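Local coordinates for protein serine protease (PDB 2OUA) that probably cleaves peptide bonds within proteins as the mature, chymotrypsin-like serine protease domain of a longer zymogen precursor, at residues L7-M11 and T41-I45; A21-Q27 and A63-G67; F57-D61 and Y123-H129; V77-S82 and S103-W109. One frame throughout, in Å; residues are numbered along the deposited sequence.

Contact 1: L7-M11 and T41-I45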
loop_
_atom_site.group_PDB
_atom_site.type_symbol
_atom_site.label_atom_id
_atom_site.label_comp_id
_atom_site.label_asym_id
_atom_site.label_seq_id
_atom_site.Cartn_x
_atom_site.Cartn_y
_atom_site.Cartn_z
ATOM N N LEU A 7 6.623 2.987 -4.936
ATOM C CA LEU A 7 6.922 3.184 -6.349
ATOM C C LEU A 7 5.697 2.990 -7.229
ATOM O O LEU A 7 4.799 2.210 -6.913
ATOM C CB LEU A 7 8.036 2.240 -6.804
ATOM C CG LEU A 7 9.398 2.411 -6.125
ATOM C CD1 LEU A 7 10.423 1.541 -6.838
ATOM C CD2 LEU A 7 9.830 3.872 -6.162
ATOM N N ALA A 8 5.672 3.706 -8.344
ATOM C CA ALA A 8 4.560 3.630 -9.273
ATOM C C ALA A 8 4.560 2.354 -10.101
ATOM O O ALA A 8 5.612 1.783 -10.394
ATOM C CB ALA A 8 4.589 4.836 -10.211
ATOM N N TYR A 9 3.360 1.906 -10.454
ATOM C CA TYR A 9 3.179 0.750 -11.320
ATOM C C TYR A 9 1.931 1.089 -12.121
ATOM O O TYR A 9 1.097 1.875 -11.672
ATOM C CB TYR A 9 3.021 -0.556 -10.520
ATOM C CG TYR A 9 1.755 -0.720 -9.708
ATOM C CD1 TYR A 9 0.562 -1.135 -10.304
ATOM C CD2 TYR A 9 1.767 -0.527 -8.329
ATOM C CE1 TYR A 9 -0.591 -1.360 -9.536
ATOM C CE2 TYR A 9 0.632 -0.747 -7.559
ATOM C CZ TYR A 9 -0.541 -1.165 -8.164
ATOM O OH TYR A 9 -1.652 -1.387 -7.385
ATOM N N THR A 10 1.808 0.534 -13.320
ATOM C CA THR A 10 0.660 0.852 -14.154
ATOM C C THR A 10 -0.155 -0.370 -14.532
ATOM O O THR A 10 0.374 -1.474 -14.650
ATOM C CB THR A 10 1.105 1.576 -15.439
ATOM O OG1 THR A 10 2.064 0.770 -16.129
ATOM C CG2 THR A 10 1.742 2.921 -15.098
ATOM N N MET A 11 -1.451 -0.151 -14.726
ATOM C CA MET A 11 -2.382 -1.214 -15.082
ATOM C C MET A 11 -3.605 -0.596 -15.746
ATOM O O MET A 11 -4.730 -1.048 -15.534
ATOM C CB MET A 11 -2.812 -1.965 -13.823
ATOM C CG MET A 11 -3.052 -1.068 -12.603
ATOM S SD MET A 11 -4.060 0.407 -12.930
ATOM C CE MET A 11 -3.696 1.383 -11.474
ATOM N N THR A 41 -5.862 -8.587 -13.502
ATOM C CA THR A 41 -5.329 -7.373 -14.102
ATOM C C THR A 41 -3.813 -7.385 -14.171
ATOM O O THR A 41 -3.134 -7.710 -13.194
ATOM C CB THR A 41 -5.806 -6.125 -13.344
ATOM O OG1 THR A 41 -7.219 -5.989 -13.523
ATOM C CG2 THR A 41 -5.117 -4.874 -13.866
ATOM N N GLN A 42 -3.297 -7.026 -15.342
ATOM C CA GLN A 42 -1.864 -6.994 -15.607
ATOM C C GLN A 42 -1.205 -5.722 -15.092
ATOM O O GLN A 42 -1.763 -4.626 -15.191
ATOM C CB GLN A 42 -1.611 -7.123 -17.112
ATOM C CG GLN A 42 -2.044 -8.452 -17.705
ATOM C CD GLN A 42 -1.224 -9.612 -17.186
ATOM O OE1 GLN A 42 0.005 -9.594 -17.254
ATOM N NE2 GLN A 42 -1.898 -10.631 -16.670
ATOM N N VAL A 43 0.003 -5.881 -14.565
ATOM C CA VAL A 43 0.762 -4.773 -14.005
ATOM C C VAL A 43 2.138 -4.627 -14.640
ATOM O O VAL A 43 2.772 -5.616 -15.007
ATOM C CB VAL A 43 0.965 -4.974 -12.483
ATOM C CG1 VAL A 43 2.007 -3.999 -11.953
ATOM C CG2 VAL A 43 -0.359 -4.790 -11.756
ATOM N N SER A 44 2.588 -3.383 -14.756
ATOM C CA SER A 44 3.909 -3.069 -15.289
ATOM C C SER A 44 4.610 -2.118 -14.330
ATOM O O SER A 44 4.032 -1.117 -13.896
ATOM C CB SER A 44 3.814 -2.403 -16.664
ATOM O OG SER A 44 3.536 -3.349 -17.679
ATOM N N ILE A 45 5.847 -2.450 -13.979
ATOM C CA ILE A 45 6.656 -1.608 -13.109
ATOM C C ILE A 45 8.093 -1.758 -13.594
ATOM O O ILE A 45 8.727 -2.795 -13.398
ATOM C CB ILE A 45 6.533 -2.018 -11.618
ATOM C CG1 ILE A 45 7.544 -1.227 -10.787
ATOM C CG2 ILE A 45 6.722 -3.514 -11.455
ATOM C CD1 ILE A 45 7.335 -1.353 -9.291
HETATM O O HOH W 1 5.063 1.243 -16.017
#

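Contact 2: A21-Q27 and A63-G67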
loop_
_atom_site.group_PDB
_atom_site.type_symbol
_atom_site.label_atom_id
_atom_site.label_comp_id
_atom_site.label_asym_id
_atom_site.label_seq_id
_atom_site.Cartn_x
_atom_site.Cartn_y
_atom_site.Cartn_z
ATOM N N ALA A 21 6.354 -8.645 -0.976
ATOM C CA ALA A 21 5.973 -9.839 -0.228
ATOM C C ALA A 21 6.000 -11.067 -1.138
ATOM O O ALA A 21 6.000 -10.944 -2.359
ATOM C CB ALA A 21 4.572 -9.663 0.366
ATOM N N THR A 22 6.028 -12.250 -0.530
ATOM C CA THR A 22 6.032 -13.497 -1.282
ATOM C C THR A 22 4.768 -14.268 -0.909
ATOM O O THR A 22 4.292 -14.161 0.221
ATOM C CB THR A 22 7.275 -14.358 -0.939
ATOM O OG1 THR A 22 7.281 -14.660 0.464
ATOM C CG2 THR A 22 8.550 -13.608 -1.278
ATOM N N ASN A 23 4.206 -15.026 -1.847
ATOM C CA ASN A 23 3.003 -15.791 -1.532
ATOM C C ASN A 23 3.372 -17.171 -0.998
ATOM O O ASN A 23 4.554 -17.487 -0.844
ATOM C CB ASN A 23 2.085 -15.923 -2.757
ATOM C CG ASN A 23 2.731 -16.675 -3.905
ATOM O OD1 ASN A 23 3.684 -17.431 -3.714
ATOM N ND2 ASN A 23 2.196 -16.484 -5.108
ATOM N N ALA A 24 2.360 -17.984 -0.714
ATOM C CA ALA A 24 2.564 -19.323 -0.170
ATOM C C ALA A 24 3.475 -20.213 -1.016
ATOM O O ALA A 24 4.116 -21.122 -0.489
ATOM C CB ALA A 24 1.216 -20.008 0.039
ATOM N N SER A 25 3.530 -19.960 -2.320
ATOM C CA SER A 25 4.378 -20.750 -3.210
ATOM C C SER A 25 5.790 -20.179 -3.308
ATOM O O SER A 25 6.624 -20.690 -4.057
ATOM C CB SER A 25 3.763 -20.823 -4.611
ATOM O OG SER A 25 2.583 -21.611 -4.613
ATOM N N GLY A 26 6.053 -19.116 -2.553
ATOM C CA GLY A 26 7.370 -18.504 -2.576
ATOM C C GLY A 26 7.577 -17.599 -3.775
ATOM O O GLY A 26 8.707 -17.246 -4.117
ATOM N N GLN A 27 6.484 -17.215 -4.421
ATOM C CA GLN A 27 6.561 -16.352 -5.590
ATOM C C GLN A 27 6.548 -14.888 -5.149
ATOM O O GLN A 27 5.756 -14.495 -4.290
ATOM C CB GLN A 27 5.393 -16.668 -6.525
ATOM C CG GLN A 27 5.301 -18.159 -6.823
ATOM C CD GLN A 27 4.042 -18.550 -7.562
ATOM O OE1 GLN A 27 2.944 -18.106 -7.223
ATOM N NE2 GLN A 27 4.189 -19.401 -8.570
ATOM N N ALA A 63 -5.089 -6.139 -2.016
ATOM C CA ALA A 63 -4.706 -6.906 -3.184
ATOM C C ALA A 63 -3.260 -7.367 -3.109
ATOM O O ALA A 63 -2.443 -6.796 -2.379
ATOM C CB ALA A 63 -4.914 -6.069 -4.440
ATOM N N PHE A 64 -2.963 -8.424 -3.854
ATOM C CA PHE A 64 -1.607 -8.949 -3.929
ATOM C C PHE A 64 -1.304 -9.139 -5.401
ATOM O O PHE A 64 -2.040 -9.830 -6.113
ATOM C CB PHE A 64 -1.460 -10.297 -3.221
ATOM C CG PHE A 64 -0.083 -10.908 -3.381
ATOM C CD1 PHE A 64 1.030 -10.318 -2.781
ATOM C CD2 PHE A 64 0.106 -12.040 -4.174
ATOM C CE1 PHE A 64 2.313 -10.844 -2.972
ATOM C CE2 PHE A 64 1.383 -12.575 -4.373
ATOM C CZ PHE A 64 2.489 -11.976 -3.771
ATOM N N VAL A 65 -0.237 -8.499 -5.856
ATOM C CA VAL A 65 0.189 -8.609 -7.241
ATOM C C VAL A 65 1.356 -9.584 -7.267
ATOM O O VAL A 65 2.341 -9.394 -6.556
ATOM C CB VAL A 65 0.661 -7.248 -7.790
ATOM C CG1 VAL A 65 1.294 -7.428 -9.164
ATOM C CG2 VAL A 65 -0.523 -6.290 -7.879
ATOM N N ARG A 66 1.232 -10.631 -8.077
ATOM C CA ARG A 66 2.282 -11.638 -8.207
ATOM C C ARG A 66 3.142 -11.312 -9.424
ATOM O O ARG A 66 2.623 -11.070 -10.513
ATOM C CB ARG A 66 1.656 -13.028 -8.363
ATOM C CG ARG A 66 2.593 -14.080 -8.941
ATOM C CD ARG A 66 1.891 -15.424 -9.048
ATOM N NE ARG A 66 2.671 -16.395 -9.810
ATOM C CZ ARG A 66 2.756 -16.410 -11.139
ATOM N NH1 ARG A 66 2.108 -15.504 -11.858
ATOM N NH2 ARG A 66 3.490 -17.333 -11.744
ATOM N N GLY A 67 4.454 -11.293 -9.231
ATOM C CA GLY A 67 5.343 -10.995 -10.339
ATOM C C GLY A 67 5.426 -12.165 -11.298
ATOM O O GLY A 67 5.518 -13.314 -10.870
#

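Contact 3: F57-D61 and Y123-H129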
loop_
_atom_site.group_PDB
_atom_site.type_symbol
_atom_site.label_atom_id
_atom_site.label_comp_id
_atom_site.label_asym_id
_atom_site.label_seq_id
_atom_site.Cartn_x
_atom_site.Cartn_y
_atom_site.Cartn_z
ATOM N N PHE A 57 -12.302 -5.441 -3.286
ATOM C CA PHE A 57 -12.725 -4.045 -3.212
ATOM C C PHE A 57 -14.058 -3.949 -3.950
ATOM O O PHE A 57 -14.179 -4.447 -5.071
ATOM C CB PHE A 57 -11.711 -3.130 -3.908
ATOM C CG PHE A 57 -12.175 -1.703 -4.025
ATOM C CD1 PHE A 57 -12.096 -0.839 -2.935
ATOM C CD2 PHE A 57 -12.741 -1.240 -5.210
ATOM C CE1 PHE A 57 -12.579 0.473 -3.026
ATOM C CE2 PHE A 57 -13.230 0.067 -5.311
ATOM C CZ PHE A 57 -13.148 0.925 -4.213
ATOM N N PRO A 58 -15.080 -3.318 -3.342
ATOM C CA PRO A 58 -15.146 -2.672 -2.024
ATOM C C PRO A 58 -15.149 -3.694 -0.888
ATOM O O PRO A 58 -14.666 -4.812 -1.053
ATOM C CB PRO A 58 -16.470 -1.897 -2.072
ATOM C CG PRO A 58 -16.800 -1.800 -3.525
ATOM C CD PRO A 58 -16.336 -3.111 -4.077
ATOM N N GLY A 59 -15.727 -3.317 0.251
ATOM C CA GLY A 59 -15.765 -4.209 1.404
ATOM C C GLY A 59 -14.441 -4.022 2.108
ATOM O O GLY A 59 -14.365 -3.468 3.202
ATOM N N ASN A 60 -13.387 -4.514 1.462
ATOM C CA ASN A 60 -12.027 -4.346 1.949
ATOM C C ASN A 60 -11.415 -3.548 0.805
ATOM O O ASN A 60 -12.129 -3.131 -0.109
ATOM C CB ASN A 60 -11.308 -5.697 2.073
ATOM C CG ASN A 60 -11.974 -6.634 3.071
ATOM O OD1 ASN A 60 -12.112 -6.314 4.254
ATOM N ND2 ASN A 60 -12.384 -7.802 2.596
ATOM N N ASP A 61 -10.116 -3.295 0.858
ATOM C CA ASP A 61 -9.448 -2.600 -0.239
ATOM C C ASP A 61 -8.041 -3.153 -0.194
ATOM O O ASP A 61 -7.090 -2.462 0.161
ATOM C CB ASP A 61 -9.438 -1.084 -0.044
ATOM C CG ASP A 61 -8.979 -0.348 -1.296
ATOM O OD1 ASP A 61 -8.639 -1.032 -2.285
ATOM O OD2 ASP A 61 -8.959 0.905 -1.303
ATOM N N TYR A 123 -16.941 5.232 -0.733
ATOM C CA TYR A 123 -16.249 5.641 -1.948
ATOM C C TYR A 123 -17.311 5.623 -3.042
ATOM O O TYR A 123 -18.403 5.089 -2.846
ATOM C CB TYR A 123 -15.144 4.636 -2.295
ATOM C CG TYR A 123 -13.978 4.612 -1.330
ATOM C CD1 TYR A 123 -13.332 3.417 -1.023
ATOM C CD2 TYR A 123 -13.495 5.786 -0.748
ATOM C CE1 TYR A 123 -12.233 3.386 -0.162
ATOM C CE2 TYR A 123 -12.396 5.768 0.113
ATOM C CZ TYR A 123 -11.770 4.565 0.400
ATOM O OH TYR A 123 -10.672 4.542 1.234
ATOM N N PRO A 124 -17.012 6.203 -4.208
ATOM C CA PRO A 124 -18.017 6.192 -5.272
ATOM C C PRO A 124 -18.420 4.771 -5.673
ATOM O O PRO A 124 -19.537 4.544 -6.142
ATOM C CB PRO A 124 -17.323 6.940 -6.406
ATOM C CG PRO A 124 -16.452 7.919 -5.666
ATOM C CD PRO A 124 -15.864 7.045 -4.578
ATOM N N GLN A 125 -17.515 3.814 -5.467
ATOM C CA GLN A 125 -17.778 2.418 -5.826
ATOM C C GLN A 125 -18.449 1.605 -4.718
ATOM O O GLN A 125 -18.859 0.464 -4.940
ATOM C CB GLN A 125 -16.478 1.701 -6.216
ATOM C CG GLN A 125 -15.689 2.338 -7.347
ATOM C CD GLN A 125 -15.041 3.640 -6.937
ATOM O OE1 GLN A 125 -14.678 3.825 -5.775
ATOM N NE2 GLN A 125 -14.874 4.552 -7.894
ATOM N N GLY A 126 -18.550 2.179 -3.524
ATOM C CA GLY A 126 -19.166 1.451 -2.431
ATOM C C GLY A 126 -18.469 1.698 -1.107
ATOM O O GLY A 126 -17.567 2.531 -1.018
ATOM N N THR A 127 -18.875 0.963 -0.079
ATOM C CA THR A 127 -18.286 1.132 1.242
ATOM C C THR A 127 -17.171 0.143 1.525
ATOM O O THR A 127 -17.204 -1.003 1.078
ATOM C CB THR A 127 -19.347 0.976 2.347
ATOM O OG1 THR A 127 -19.884 -0.351 2.307
ATOM C CG2 THR A 127 -20.473 1.974 2.144
ATOM N N VAL A 128 -16.179 0.609 2.278
ATOM C CA VAL A 128 -15.045 -0.216 2.669
ATOM C C VAL A 128 -14.931 -0.083 4.184
ATOM O O VAL A 128 -14.915 1.028 4.713
ATOM C CB VAL A 128 -13.735 0.268 2.010
ATOM C CG1 VAL A 128 -12.562 -0.587 2.489
ATOM C CG2 VAL A 128 -13.860 0.195 0.494
ATOM N N HIS A 129 -14.857 -1.215 4.876
ATOM C CA HIS A 129 -14.767 -1.207 6.332
ATOM C C HIS A 129 -13.404 -1.641 6.858
ATOM O O HIS A 129 -12.507 -1.996 6.084
ATOM C CB HIS A 129 -15.846 -2.122 6.906
ATOM C CG HIS A 129 -15.739 -3.537 6.433
ATOM N ND1 HIS A 129 -14.793 -4.414 6.919
ATOM C CD2 HIS A 129 -16.442 -4.220 5.498
ATOM C CE1 HIS A 129 -14.916 -5.575 6.303
ATOM N NE2 HIS A 129 -15.910 -5.486 5.438
#

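Contact 4: V77-S82 and S103-W109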
loop_
_atom_site.group_PDB
_atom_site.type_symbol
_atom_site.label_atom_id
_atom_site.label_comp_id
_atom_site.label_asym_id
_atom_site.label_seq_id
_atom_site.Cartn_x
_atom_site.Cartn_y
_atom_site.Cartn_z
ATOM N N VAL A 77 11.128 1.090 1.392
ATOM C CA VAL A 77 10.009 1.975 1.093
ATOM C C VAL A 77 10.650 3.323 0.772
ATOM O O VAL A 77 11.414 3.852 1.578
ATOM C CB VAL A 77 9.063 2.145 2.309
ATOM C CG1 VAL A 77 7.997 3.215 2.002
ATOM C CG2 VAL A 77 8.399 0.816 2.636
ATOM N N SER A 78 10.350 3.873 -0.403
ATOM C CA SER A 78 10.923 5.157 -0.800
ATOM C C SER A 78 10.389 6.326 0.014
ATOM O O SER A 78 9.192 6.400 0.292
ATOM C CB SER A 78 10.653 5.426 -2.280
ATOM O OG SER A 78 11.170 6.690 -2.663
ATOM N N ARG A 79 11.282 7.242 0.387
ATOM C CA ARG A 79 10.891 8.425 1.146
ATOM C C ARG A 79 10.895 9.653 0.236
ATOM O O ARG A 79 10.796 10.790 0.696
ATOM C CB ARG A 79 11.831 8.627 2.340
ATOM C CG ARG A 79 11.758 7.480 3.340
ATOM C CD ARG A 79 12.775 7.615 4.472
ATOM N NE ARG A 79 12.447 8.680 5.415
ATOM C CZ ARG A 79 13.010 9.889 5.422
ATOM N NH1 ARG A 79 13.941 10.202 4.529
ATOM N NH2 ARG A 79 12.650 10.785 6.338
ATOM N N TYR A 80 11.008 9.401 -1.064
ATOM C CA TYR A 80 10.989 10.454 -2.077
ATOM C C TYR A 80 11.641 11.781 -1.657
ATOM O O TYR A 80 12.853 11.845 -1.445
ATOM C CB TYR A 80 9.539 10.708 -2.516
ATOM C CG TYR A 80 8.928 9.582 -3.332
ATOM C CD1 TYR A 80 8.130 8.600 -2.734
ATOM C CD2 TYR A 80 9.148 9.506 -4.704
ATOM C CE1 TYR A 80 7.560 7.570 -3.501
ATOM C CE2 TYR A 80 8.592 8.491 -5.470
ATOM C CZ TYR A 80 7.800 7.529 -4.872
ATOM O OH TYR A 80 7.251 6.542 -5.664
ATOM N N ASN A 81 10.824 12.826 -1.550
ATOM C CA ASN A 81 11.266 14.174 -1.175
ATOM C C ASN A 81 12.128 14.246 0.082
ATOM O O ASN A 81 12.993 15.115 0.202
ATOM C CB ASN A 81 10.047 15.079 -0.988
ATOM C CG ASN A 81 8.921 14.385 -0.233
ATOM O OD1 ASN A 81 8.148 13.620 -0.818
ATOM N ND2 ASN A 81 8.841 14.629 1.077
ATOM N N SER A 82 11.892 13.349 1.032
ATOM C CA SER A 82 12.681 13.356 2.256
ATOM C C SER A 82 13.987 12.595 2.070
ATOM O O SER A 82 14.839 12.574 2.961
ATOM C CB SER A 82 11.875 12.759 3.405
ATOM O OG SER A 82 10.803 13.624 3.742
ATOM N N SER A 103 3.946 6.576 1.617
ATOM C CA SER A 103 4.781 6.731 0.435
ATOM C C SER A 103 3.894 6.499 -0.783
ATOM O O SER A 103 3.266 5.451 -0.901
ATOM C CB SER A 103 5.929 5.716 0.445
ATOM O OG SER A 103 6.739 5.872 -0.711
ATOM N N GLY A 104 3.835 7.484 -1.679
ATOM C CA GLY A 104 3.009 7.358 -2.873
ATOM C C GLY A 104 3.716 7.927 -4.089
ATOM O O GLY A 104 4.525 8.846 -3.955
ATOM N N SER A 105 3.405 7.410 -5.276
ATOM C CA SER A 105 4.068 7.871 -6.496
ATOM C C SER A 105 3.656 9.248 -7.027
ATOM O O SER A 105 4.324 9.799 -7.907
ATOM C CB SER A 105 3.915 6.826 -7.610
ATOM O OG SER A 105 2.565 6.658 -7.994
ATOM N N THR A 106 2.569 9.812 -6.507
ATOM C CA THR A 106 2.143 11.132 -6.967
ATOM C C THR A 106 2.695 12.262 -6.096
ATOM O O THR A 106 3.344 13.181 -6.599
ATOM C CB THR A 106 0.599 11.260 -7.001
ATOM O OG1 THR A 106 0.062 10.349 -7.967
ATOM C CG2 THR A 106 0.186 12.685 -7.383
ATOM N N THR A 107 2.446 12.181 -4.793
ATOM C CA THR A 107 2.872 13.220 -3.858
ATOM C C THR A 107 4.170 12.933 -3.117
ATOM O O THR A 107 4.825 13.853 -2.626
ATOM C CB THR A 107 1.790 13.469 -2.808
ATOM O OG1 THR A 107 1.527 12.244 -2.107
ATOM C CG2 THR A 107 0.510 13.960 -3.470
ATOM N N GLY A 108 4.534 11.663 -3.017
ATOM C CA GLY A 108 5.760 11.327 -2.324
ATOM C C GLY A 108 5.577 10.813 -0.908
ATOM O O GLY A 108 4.694 9.997 -0.632
ATOM N N TRP A 109 6.410 11.323 -0.008
ATOM C CA TRP A 109 6.434 10.909 1.393
ATOM C C TRP A 109 5.871 11.951 2.358
ATOM O O TRP A 109 6.429 13.037 2.509
ATOM C CB TRP A 109 7.891 10.562 1.737
ATOM C CG TRP A 109 8.219 10.225 3.161
ATOM C CD1 TRP A 109 8.702 11.082 4.119
ATOM C CD2 TRP A 109 8.211 8.922 3.757
ATOM N NE1 TRP A 109 9.004 10.386 5.265
ATOM C CE2 TRP A 109 8.713 9.060 5.074
ATOM C CE3 TRP A 109 7.833 7.649 3.306
ATOM C CZ2 TRP A 109 8.848 7.970 5.943
ATOM C CZ3 TRP A 109 7.966 6.563 4.171
ATOM C CH2 TRP A 109 8.471 6.734 5.477
HETATM O O HOH W 2 6.678 15.611 -2.022
#

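Contact 1: L7-M11 and T41-I45
Thr10 and Ser44 pair where the N-terminal beta-barrel of this chymotrypsin-like protease closes, joining strand 8-10 to strand 42-45. They are an antiparallel hydrogen-bonded pair: Thr10 N donates to Ser44 O at 2.8 Å, with an N-H...O angle of 165°, and Ser44 N returns a bond to Thr10 O at 2.9 Å. The bridge is single, and the directions of the two short strands are 139° apart; a CA-H...O contact of 3.4 Å from Val43 CA to Thr10 O supplements it. On the buried side Tyr9 and Val43 cross obliquely. Tyr9 CD1 lies 3.6 Å from Val43 CG1, while Val43 CG2 lies close to both CD1 and CE1 of the ring. The chi1 of Tyr9 (69°) sets its CG between backbone N and carbonyl carbon and directs the ring into the barrel, where Phe30 meets it and its OH bonds to Thr32 OG1. Farther along, Ile45 CG1 rests 3.6 Å from Ala8 O. At the other end Met11 CB meets Thr41 CG2 at 3.7 Å, while the thioether bends away. On the outer side one water lies 3.0 Å from Thr10 OG1 and donates a weak bond to Ser44 O. Tyr9 comes within about 7 Å, side chain to side chain, of Ser143, the predicted nucleophile. Such a meeting of outer strands in a curled antiparallel sheet is consistent with the six-stranded barrels of chymotrypsin-like proteases, here the N-terminal one.

Contact 2: A21-Q27 and A63-G67
Phe64 reaches from its strand to the base of the turn in 21-27 and meets it mainly along one end of its ring. Ala21 O lies in the ring plane, 3.7 Å from Phe64 CE1. Asn23 CB approaches Phe64 CE2 at 3.8 Å; the two side chains cross at about a right angle, with amide and ring planes 50° apart. Beside the ring Arg66, its chain extended from CG to NE, offers NE to Gln27 OE1 in a weak hydrogen bond of 3.1 Å. The turn is the connection of a beta-hairpin between strands 14-22 and 28-32 of the N-terminal barrel: a type I turn from Asn23 to Gly26, closed by Gly26 N donating to Asn23 O at 2.8 Å, with Asn23 N bonding to Gln27 O at its base. The Asn23 amide organises it from within. Its OD1 takes Gln27 N at 2.9 Å from above the carbonyl plane, and Ser25 N more weakly. On the other side of the amide, ND2 donates to a lone pair of Gln27 OE1 at 2.8 Å, nearly straight at 167°, so that one oxygen serves Asn23 and Arg66 together and the Gln27 amide is held in its rotation. Asn23 ND2 also bonds to Glu53 OE2 on strand 48-56, and Leu184 touches both Asn23 and Phe64.

Contact 3: F57-D61 and Y123-H129
Val128 fills the middle of this contact, its CG2 methyl 3.8 Å from Phe57 CE1 and near Pro58 CB, its CG1 methyl against the backbone of Gly59 and Asn60 and the CB of Asp61. With CG anti to the backbone N (chi1 172°), Phe57 brings its ring to the hairpin turn, where its rim does the touching: Tyr123 CD1 lies in the Phe57 ring plane, 3.6 Å from CE1, and Gln125 OE1 sits at the same rim, 3.6 Å from CZ. The two aromatic side chains cross at about a right angle. Pro58, after a cis peptide bond, sets its CG 3.4 Å from Gln125 O. The hairpin of strands 119-123 and 126-129, turning through a type I turn from Tyr123 to Gly126, thus lies over the loop that carries Asp61, the predicted acid of the charge relay. Asp61 OD2 bonds to His35 ND1 and to Ser158 OG, and that hydroxyl also meets Tyr123 OH; Phe57 meets the His35 ring edge-to-face. Farther out the backbones bridge at Gly59 and Val128: Gly59 N donates to Thr127 O at 2.9 Å, and His129 N to Gly59 O at 2.8 Å. The same Gly59 O lies over one face of the His129 imidazole, offset toward the rim, 3.2 Å from CD2. Asn60 OD1 approaches His129 CE1 at 3.6 Å, amide and ring planes being 73° apart.

Contact 4: V77-S82 and S103-W109
Trp109, with CG anti to its own N (chi1 174°), and Arg79, with CG turned beside its N (chi1 -63°), send their side chains to a common place. Arg79 CG stands 3.7 Å from the centroid of the six-membered ring of Trp109, almost on the ring normal, a CH-pi contact made by the aliphatic part of the arginine. Beyond it the chain bends, and the guanidinium is inclined at 60° to the indole, its NH1 bonding to Gly83 O and weakly to Ser82 O. Val77 CG1 meets the indole at its edge, 4.0 Å from CZ3. The contact joins the turn between strands 99-104 and 108-116 of the closed six-stranded C-terminal barrel to the chain leaving strand 76-78. Asn81 works as a backbone substitute: Trp109 N donates to Asn81 OD1 at 3.0 Å, and Asn81 ND2 donates to a lone pair of Trp109 O at 3.2 Å, both close to straight. On strand 99-104, Ser103 OG donates to Ser78 O at 2.7 Å. The Tyr80 ring has Ser78 OG over its centre and Gly108 CA 3.6 Å from CD1, while its OH bonds to Gly6 O. Ser78 OG also accepts Tyr80 N at 3.2 Å, an ST turn. The chemistry implies a division of labour: the amide of Asn81 and the hydroxyls of Ser78 and Ser103 pair with backbone N-H and C=O groups, whereas the methylene chain of Arg79 packs on the indole and carbonyl oxygens hold its charged end.

In the fold
From the N terminus, contact 1 closes the first loop, joining strand 8-10 to strand 42-45 and so shutting the N-terminal barrel. Contact 2 begins within that loop, at the hairpin after strand 14-22, and ends beyond it on strand 62-69, so the two cross; Val43 and Val65 pack where they meet. Contact 3 in turn crosses contact 2, tying the loop between strands 48-56 and 62-69 of the N-terminal barrel to the hairpin of strands 119-123 and 126-129. The whole of contact 4 falls between the segments of contact 3, yet lies on the other side of the chain's centre. There Ser105 and Tyr80 touch Ala8 and Leu7, tying the C-terminal barrel back to contact 1.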